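Local atomic coordinates of geranyltranstransferase (IspA) (Helicobacter pylori, PDB entry 3LLW), a protein that probably acts as a magnesium-dependent prenyltransferase of isoprenoid biosynthesis. Residues 8-11 / 12-16; 117-120 / 121-125; 229-232 / 233-236. One frame throughout, in Å; residues are numbered along the deposited sequence.

In the fold
This largely helical prenyltransferase fold shows how successive turns of single helices are joined, while their outer faces meet other helices. From the N terminus, contact 1 lies on helix 6-23, contact 2 on the first turns of helix 117-137 and contact 3 on the last turns of helix 209-236. Each joins residues within one continuous stretch and so closes no loop; they follow in series, neither nested nor crossing. Contacts 1 and 2 have centres about 34 Å apart, and none of the three touches another. Contact 1 faces helices 51-63 and 287-301, contact 2 reaches the second subunit, and contact 3 carries the second aspartate-rich motif.

Contact 1 (8-11 / 12-16); sequences LSFY and YNECE
Tyr11 and Cys15, together with Leu8-Tyr12 and Phe10-Glu14, form a local set of i to i+4 side-chain contacts on helix 6-23, near the N terminus of the mostly helical fold and away from the magnesium sites. Cys15 SG sits obliquely against the Tyr11 ring in a sulfur-aromatic contact, 3.9 Å from the centroid and 33° off the ring normal, and its closest ring atom, Tyr11 CE1, is at 3.3 Å. This is tight packing for a ring whose hydroxyl is also tied, by a hydrogen bond from Tyr11 OH to the carbonyl of Lys54. One residue back along the helix, the Phe10 ring receives Glu14 CG over one face in a CH-pi contact, 4.2 Å from the centroid. Glu14 CG lies beside its own backbone N (chi1 -72°), which sets it over the ring, and the bend at chi2 (-50°) then turns the carboxylate, held through OE1 by Gln73 and the hydroxyl of Tyr69. Tyr12 keeps CG beside its own backbone N, and its ring leans back along Leu8, with Leu8 CG and Tyr12 CE2 4.1 Å apart. The Tyr11 and Tyr12 rings also meet obliquely, with Tyr11 CD2 4.0 Å from Tyr12 CD1. Beneath them run the helix bonds, among them Cys15 N to Tyr11 O at 3.1 Å. Tyr11, Glu14 and Cys15 pack on helix 51-63, Leu8, Tyr12 and again Tyr11 touch helix 287-301, and Phe10 meets the Tyr69 ring of helix 66-71 edge-to-face.

Contact 2 (117-120 / 121-125); sequences ETTA and VLIGD
The first turns of helix 117-137, packed beside the first aspartate-rich motif of the prenyltransferase fold, pair Thr118 with Leu122 and Thr119 with Ile123. That motif includes the magnesium ligands Asp94 and Asp100, although this chain holds no metal; the side chains of Glu117 and Asp100 are about 12 Å apart. Both threonines turn the methyl, not the hydroxyl, toward the next turn. With Thr119 CG2 anti to the backbone N, the methyl lies alongside the isoleucine and meets Ile123 CD1 at 3.5 Å, while OG1 swings back to bond Asp116, just before the helix. Thr118 CG2 runs in the same manner beside Leu122 CD1, 3.8 Å away. Helix bonds underlie both pairs and are short and straight: Leu122 N to Thr118 O is 2.9 Å with an N-H...O angle of 167°, and Ile123 N to Thr119 O is 2.8 Å. Ala120 and Val121 rest on Leu96, Thr118 packs on Met99 of the second subunit, and Asp125 OD2 bonds His93 ND1 of the same neighbour. Within the chain, the carbonyl O of Val121 is gripped twice, by His93 NE2 and by Asp125 N at 2.9 Å.

Contact 3 (229-232 / 233-236); sequences LDDI and IDVT
Leu229 O accepts a hydrogen bond from Ile233 N at 3.1 Å, and Ile233 CG1, lying beside its own backbone N (chi1 -51°), crowds that same oxygen. Asp230 follows and opens the sequence Asp-Asp-Ile-Ile-Asp, the second aspartate-rich motif of the FPP/GGPP synthase family, which in relatives binds magnesium together with the substrate diphosphate. Asp230 O accepts Asp234 N at 3.3 Å, while Asp234 OD2 comes to 3.0 Å of Asp230 O, two acceptors side by side with no hydrogen bond between them. The carboxylates gather on one side: Asp230 OD2 and Asp234 OD2 are 4.6 Å apart, Asp231 OD1 and Asp234 OD2 4.3 Å, consistent with a cation site, though no metal is bound here. Asp231 is held by two donors, OD1 by Gln227 NE2 and OD2 by the backbone N of Phe255. Ile232 O collects three donors from the last turn: Thr236 OG1 at 2.9 Å, and two weak bonds from the amides of Val235 and Thr236. Around this end of helix 209-236, Leu229 and Ile232 pack on helix 261-279, while Ile232 and Val235 touch Val256 of helix 255-259.

Contact 1 (8-11 / 12-16)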
loop_
_atom_site.group_PDB
_atom_site.type_symbol
_atom_site.label_atom_id
_atom_site.label_comp_id
_atom_site.label_asym_id
_atom_site.label_seq_id
_atom_site.Cartn_x
_atom_site.Cartn_y
_atom_site.Cartn_z
ATOM N N LEU A 8 -10.395 18.014 27.216
ATOM C CA LEU A 8 -10.834 18.493 25.921
ATOM C C LEU A 8 -9.917 19.588 25.400
ATOM O O LEU A 8 -9.776 19.778 24.184
ATOM C CB LEU A 8 -12.249 19.047 26.067
ATOM C CG LEU A 8 -13.089 19.171 24.805
ATOM C CD1 LEU A 8 -13.140 17.833 24.092
ATOM C CD2 LEU A 8 -14.484 19.650 25.157
ATOM N N SER A 9 -9.301 20.310 26.334
ATOM C CA SER A 9 -8.385 21.403 26.023
ATOM C C SER A 9 -7.055 20.830 25.567
ATOM O O SER A 9 -6.417 21.366 24.651
ATOM C CB SER A 9 -8.170 22.286 27.260
ATOM O OG SER A 9 -7.627 23.540 26.905
ATOM N N PHE A 10 -6.651 19.740 26.223
ATOM C CA PHE A 10 -5.438 19.006 25.887
ATOM C C PHE A 10 -5.548 18.388 24.488
ATOM O O PHE A 10 -4.588 18.406 23.715
ATOM C CB PHE A 10 -5.183 17.917 26.934
ATOM C CG PHE A 10 -4.090 16.961 26.565
ATOM C CD1 PHE A 10 -2.758 17.306 26.760
ATOM C CD2 PHE A 10 -4.391 15.706 26.040
ATOM C CE1 PHE A 10 -1.734 16.419 26.422
ATOM C CE2 PHE A 10 -3.375 14.816 25.695
ATOM C CZ PHE A 10 -2.045 15.174 25.887
ATOM N N TYR A 11 -6.725 17.841 24.190
ATOM C CA TYR A 11 -7.007 17.210 22.911
ATOM C C TYR A 11 -6.994 18.209 21.759
ATOM O O TYR A 11 -6.379 17.946 20.723
ATOM C CB TYR A 11 -8.335 16.445 22.966
ATOM C CG TYR A 11 -8.918 16.125 21.602
ATOM C CD1 TYR A 11 -8.242 15.286 20.704
ATOM C CD2 TYR A 11 -10.146 16.654 21.210
ATOM C CE1 TYR A 11 -8.761 15.002 19.468
ATOM C CE2 TYR A 11 -10.683 16.358 19.972
ATOM C CZ TYR A 11 -9.981 15.532 19.104
ATOM O OH TYR A 11 -10.502 15.239 17.871
ATOM N N TYR A 12 -7.652 19.350 21.941
ATOM C CA TYR A 12 -7.665 20.403 20.917
ATOM C C TYR A 12 -6.261 20.900 20.574
ATOM O O TYR A 12 -5.971 21.251 19.430
ATOM C CB TYR A 12 -8.530 21.587 21.358
ATOM C CG TYR A 12 -10.022 21.384 21.193
ATOM C CD1 TYR A 12 -10.532 20.530 20.211
ATOM C CD2 TYR A 12 -10.928 22.069 22.004
ATOM C CE1 TYR A 12 -11.900 20.349 20.053
ATOM C CE2 TYR A 12 -12.302 21.902 21.848
ATOM C CZ TYR A 12 -12.780 21.042 20.869
ATOM O OH TYR A 12 -14.137 20.868 20.706
ATOM N N ASN A 13 -5.399 20.916 21.579
ATOM C CA ASN A 13 -4.037 21.365 21.409
ATOM C C ASN A 13 -3.181 20.316 20.680
ATOM O O ASN A 13 -2.309 20.677 19.886
ATOM C CB ASN A 13 -3.449 21.745 22.769
ATOM C CG ASN A 13 -2.068 22.325 22.668
ATOM O OD1 ASN A 13 -1.158 21.890 23.375
ATOM N ND2 ASN A 13 -1.891 23.306 21.781
ATOM N N GLU A 14 -3.441 19.033 20.941
ATOM C CA GLU A 14 -2.782 17.952 20.200
ATOM C C GLU A 14 -3.137 17.923 18.711
ATOM O O GLU A 14 -2.299 17.593 17.882
ATOM C CB GLU A 14 -3.038 16.593 20.844
ATOM C CG GLU A 14 -2.278 16.414 22.155
ATOM C CD GLU A 14 -0.795 16.768 22.026
ATOM O OE1 GLU A 14 -0.128 16.226 21.112
ATOM O OE2 GLU A 14 -0.297 17.581 22.838
ATOM N N CYS A 15 -4.369 18.294 18.387
ATOM C CA CYS A 15 -4.802 18.437 17.006
ATOM C C CYS A 15 -4.053 19.542 16.277
ATOM O O CYS A 15 -3.744 19.399 15.100
ATOM C CB CYS A 15 -6.311 18.679 16.945
ATOM S SG CYS A 15 -7.247 17.246 17.519
ATOM N N GLU A 16 -3.770 20.639 16.982
ATOM C CA GLU A 16 -2.997 21.751 16.425
ATOM C C GLU A 16 -1.534 21.357 16.278
ATOM O O GLU A 16 -0.882 21.739 15.311
ATOM C CB GLU A 16 -3.124 23.010 17.298
ATOM C CG GLU A 16 -4.526 23.610 17.331
ATOM C CD GLU A 16 -5.041 23.986 15.944
ATOM O OE1 GLU A 16 -4.461 24.897 15.306
ATOM O OE2 GLU A 16 -6.033 23.373 15.492
#

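Contact 2 (117-120 / 121-125)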
loop_
_atom_site.group_PDB
_atom_site.type_symbol
_atom_site.label_atom_id
_atom_site.label_comp_id
_atom_site.label_asym_id
_atom_site.label_seq_id
_atom_site.Cartn_x
_atom_site.Cartn_y
_atom_site.Cartn_z
ATOM N N GLU A 117 -0.275 13.292 -15.855
ATOM C CA GLU A 117 -1.124 12.190 -15.387
ATOM C C GLU A 117 -0.330 11.099 -14.674
ATOM O O GLU A 117 -0.722 10.638 -13.614
ATOM C CB GLU A 117 -1.855 11.582 -16.575
ATOM C CG GLU A 117 -3.252 11.089 -16.287
ATOM C CD GLU A 117 -4.062 10.869 -17.558
ATOM O OE1 GLU A 117 -5.146 10.252 -17.466
ATOM O OE2 GLU A 117 -3.622 11.311 -18.646
ATOM N N THR A 118 0.787 10.714 -15.286
ATOM C CA THR A 118 1.677 9.677 -14.803
ATOM C C THR A 118 2.154 9.966 -13.381
ATOM O O THR A 118 1.986 9.114 -12.484
ATOM C CB THR A 118 2.852 9.481 -15.786
ATOM O OG1 THR A 118 2.363 8.817 -16.957
ATOM C CG2 THR A 118 3.943 8.629 -15.181
ATOM N N THR A 119 2.687 11.180 -13.189
ATOM C CA THR A 119 3.072 11.716 -11.873
ATOM C C THR A 119 1.986 11.528 -10.806
ATOM O O THR A 119 2.269 11.023 -9.720
ATOM C CB THR A 119 3.466 13.213 -11.958
ATOM O OG1 THR A 119 4.549 13.382 -12.888
ATOM C CG2 THR A 119 3.888 13.749 -10.590
ATOM N N ALA A 120 0.754 11.911 -11.133
ATOM C CA ALA A 120 -0.397 11.717 -10.249
ATOM C C ALA A 120 -0.675 10.253 -9.880
ATOM O O ALA A 120 -0.822 9.953 -8.709
ATOM C CB ALA A 120 -1.647 12.352 -10.820
ATOM N N VAL A 121 -0.743 9.360 -10.866
ATOM C CA VAL A 121 -0.951 7.933 -10.591
ATOM C C VAL A 121 0.113 7.399 -9.642
ATOM O O VAL A 121 -0.202 6.756 -8.613
ATOM C CB VAL A 121 -0.968 7.070 -11.886
ATOM C CG1 VAL A 121 -1.082 5.580 -11.541
ATOM C CG2 VAL A 121 -2.132 7.473 -12.776
ATOM N N LEU A 122 1.366 7.711 -9.978
ATOM C CA LEU A 122 2.524 7.217 -9.243
ATOM C C LEU A 122 2.670 7.816 -7.851
ATOM O O LEU A 122 3.042 7.112 -6.905
ATOM C CB LEU A 122 3.811 7.389 -10.060
ATOM C CG LEU A 122 3.909 6.495 -11.293
ATOM C CD1 LEU A 122 5.152 6.847 -12.089
ATOM C CD2 LEU A 122 3.850 4.973 -10.945
ATOM N N ILE A 123 2.365 9.101 -7.718
ATOM C CA ILE A 123 2.315 9.720 -6.385
ATOM C C ILE A 123 1.178 9.225 -5.485
ATOM O O ILE A 123 1.408 9.000 -4.288
ATOM C CB ILE A 123 2.490 11.244 -6.428
ATOM C CG1 ILE A 123 3.985 11.530 -6.509
ATOM C CG2 ILE A 123 1.965 11.919 -5.171
ATOM C CD1 ILE A 123 4.290 12.786 -7.199
ATOM N N GLY A 124 -0.015 8.999 -6.044
ATOM C CA GLY A 124 -1.056 8.279 -5.286
ATOM C C GLY A 124 -0.589 6.887 -4.850
ATOM O O GLY A 124 -0.814 6.465 -3.714
ATOM N N ASP A 125 0.078 6.176 -5.755
ATOM C CA ASP A 125 0.656 4.860 -5.476
ATOM C C ASP A 125 1.666 4.885 -4.338
ATOM O O ASP A 125 1.626 4.029 -3.449
ATOM C CB ASP A 125 1.323 4.288 -6.726
ATOM C CG ASP A 125 0.330 3.752 -7.729
ATOM O OD1 ASP A 125 -0.881 3.737 -7.423
ATOM O OD2 ASP A 125 0.770 3.339 -8.830
#

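Contact 3 (229-232 / 233-236)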
loop_
_atom_site.group_PDB
_atom_site.type_symbol
_atom_site.label_atom_id
_atom_site.label_comp_id
_atom_site.label_asym_id
_atom_site.label_seq_id
_atom_site.Cartn_x
_atom_site.Cartn_y
_atom_site.Cartn_z
ATOM N N LEU A 229 -24.662 14.151 5.419
ATOM C CA LEU A 229 -24.404 15.588 5.569
ATOM C C LEU A 229 -23.567 16.163 4.430
ATOM O O LEU A 229 -23.858 17.250 3.945
ATOM C CB LEU A 229 -23.737 15.898 6.904
ATOM C CG LEU A 229 -24.655 15.833 8.115
ATOM C CD1 LEU A 229 -23.791 15.808 9.349
ATOM C CD2 LEU A 229 -25.624 17.004 8.134
ATOM N N ASP A 230 -22.545 15.427 3.999
ATOM C CA ASP A 230 -21.712 15.852 2.875
ATOM C C ASP A 230 -22.528 15.972 1.584
ATOM O O ASP A 230 -22.382 16.941 0.843
ATOM C CB ASP A 230 -20.526 14.899 2.692
ATOM C CG ASP A 230 -19.282 15.604 2.167
ATOM O OD1 ASP A 230 -18.873 16.631 2.761
ATOM O OD2 ASP A 230 -18.706 15.124 1.165
ATOM N N ASP A 231 -23.410 14.999 1.349
ATOM C CA ASP A 231 -24.347 15.025 0.214
ATOM C C ASP A 231 -25.255 16.263 0.214
ATOM O O ASP A 231 -25.567 16.807 -0.847
ATOM C CB ASP A 231 -25.212 13.752 0.187
ATOM C CG ASP A 231 -24.430 12.500 -0.240
ATOM O OD1 ASP A 231 -23.241 12.623 -0.623
ATOM O OD2 ASP A 231 -25.027 11.389 -0.210
ATOM N N ILE A 232 -25.664 16.704 1.402
ATOM C CA ILE A 232 -26.545 17.864 1.547
ATOM C C ILE A 232 -25.794 19.182 1.301
ATOM O O ILE A 232 -26.356 20.120 0.732
ATOM C CB ILE A 232 -27.259 17.845 2.916
ATOM C CG1 ILE A 232 -28.197 16.642 2.993
ATOM C CG2 ILE A 232 -28.074 19.108 3.159
ATOM C CD1 ILE A 232 -28.494 16.211 4.401
ATOM N N ILE A 233 -24.523 19.231 1.701
ATOM C CA ILE A 233 -23.671 20.409 1.487
ATOM C C ILE A 233 -23.377 20.661 -0.011
ATOM O O ILE A 233 -23.252 21.810 -0.437
ATOM C CB ILE A 233 -22.348 20.343 2.329
ATOM C CG1 ILE A 233 -22.621 20.056 3.815
ATOM C CG2 ILE A 233 -21.529 21.630 2.208
ATOM C CD1 ILE A 233 -23.583 21.011 4.520
ATOM N N ASP A 234 -23.307 19.590 -0.804
ATOM C CA ASP A 234 -23.074 19.685 -2.255
ATOM C C ASP A 234 -24.181 20.406 -3.035
ATOM O O ASP A 234 -23.914 21.014 -4.071
ATOM C CB ASP A 234 -22.860 18.293 -2.864
ATOM C CG ASP A 234 -21.591 17.615 -2.367
ATOM O OD1 ASP A 234 -20.533 18.278 -2.297
ATOM O OD2 ASP A 234 -21.653 16.404 -2.060
ATOM N N VAL A 235 -25.414 20.331 -2.539
ATOM C CA VAL A 235 -26.568 20.918 -3.224
ATOM C C VAL A 235 -26.763 22.381 -2.834
ATOM O O VAL A 235 -27.142 23.205 -3.667
ATOM C CB VAL A 235 -27.876 20.140 -2.931
ATOM C CG1 VAL A 235 -28.894 20.353 -4.047
ATOM C CG2 VAL A 235 -27.592 18.670 -2.777
ATOM N N THR A 236 -26.499 22.687 -1.563
ATOM C CA THR A 236 -26.673 24.035 -1.011
ATOM C C THR A 236 -25.667 25.029 -1.612
ATOM O O THR A 236 -25.983 26.208 -1.805
ATOM C CB THR A 236 -26.562 24.024 0.539
ATOM O OG1 THR A 236 -27.203 22.852 1.061
ATOM C CG2 THR A 236 -27.217 25.265 1.153
#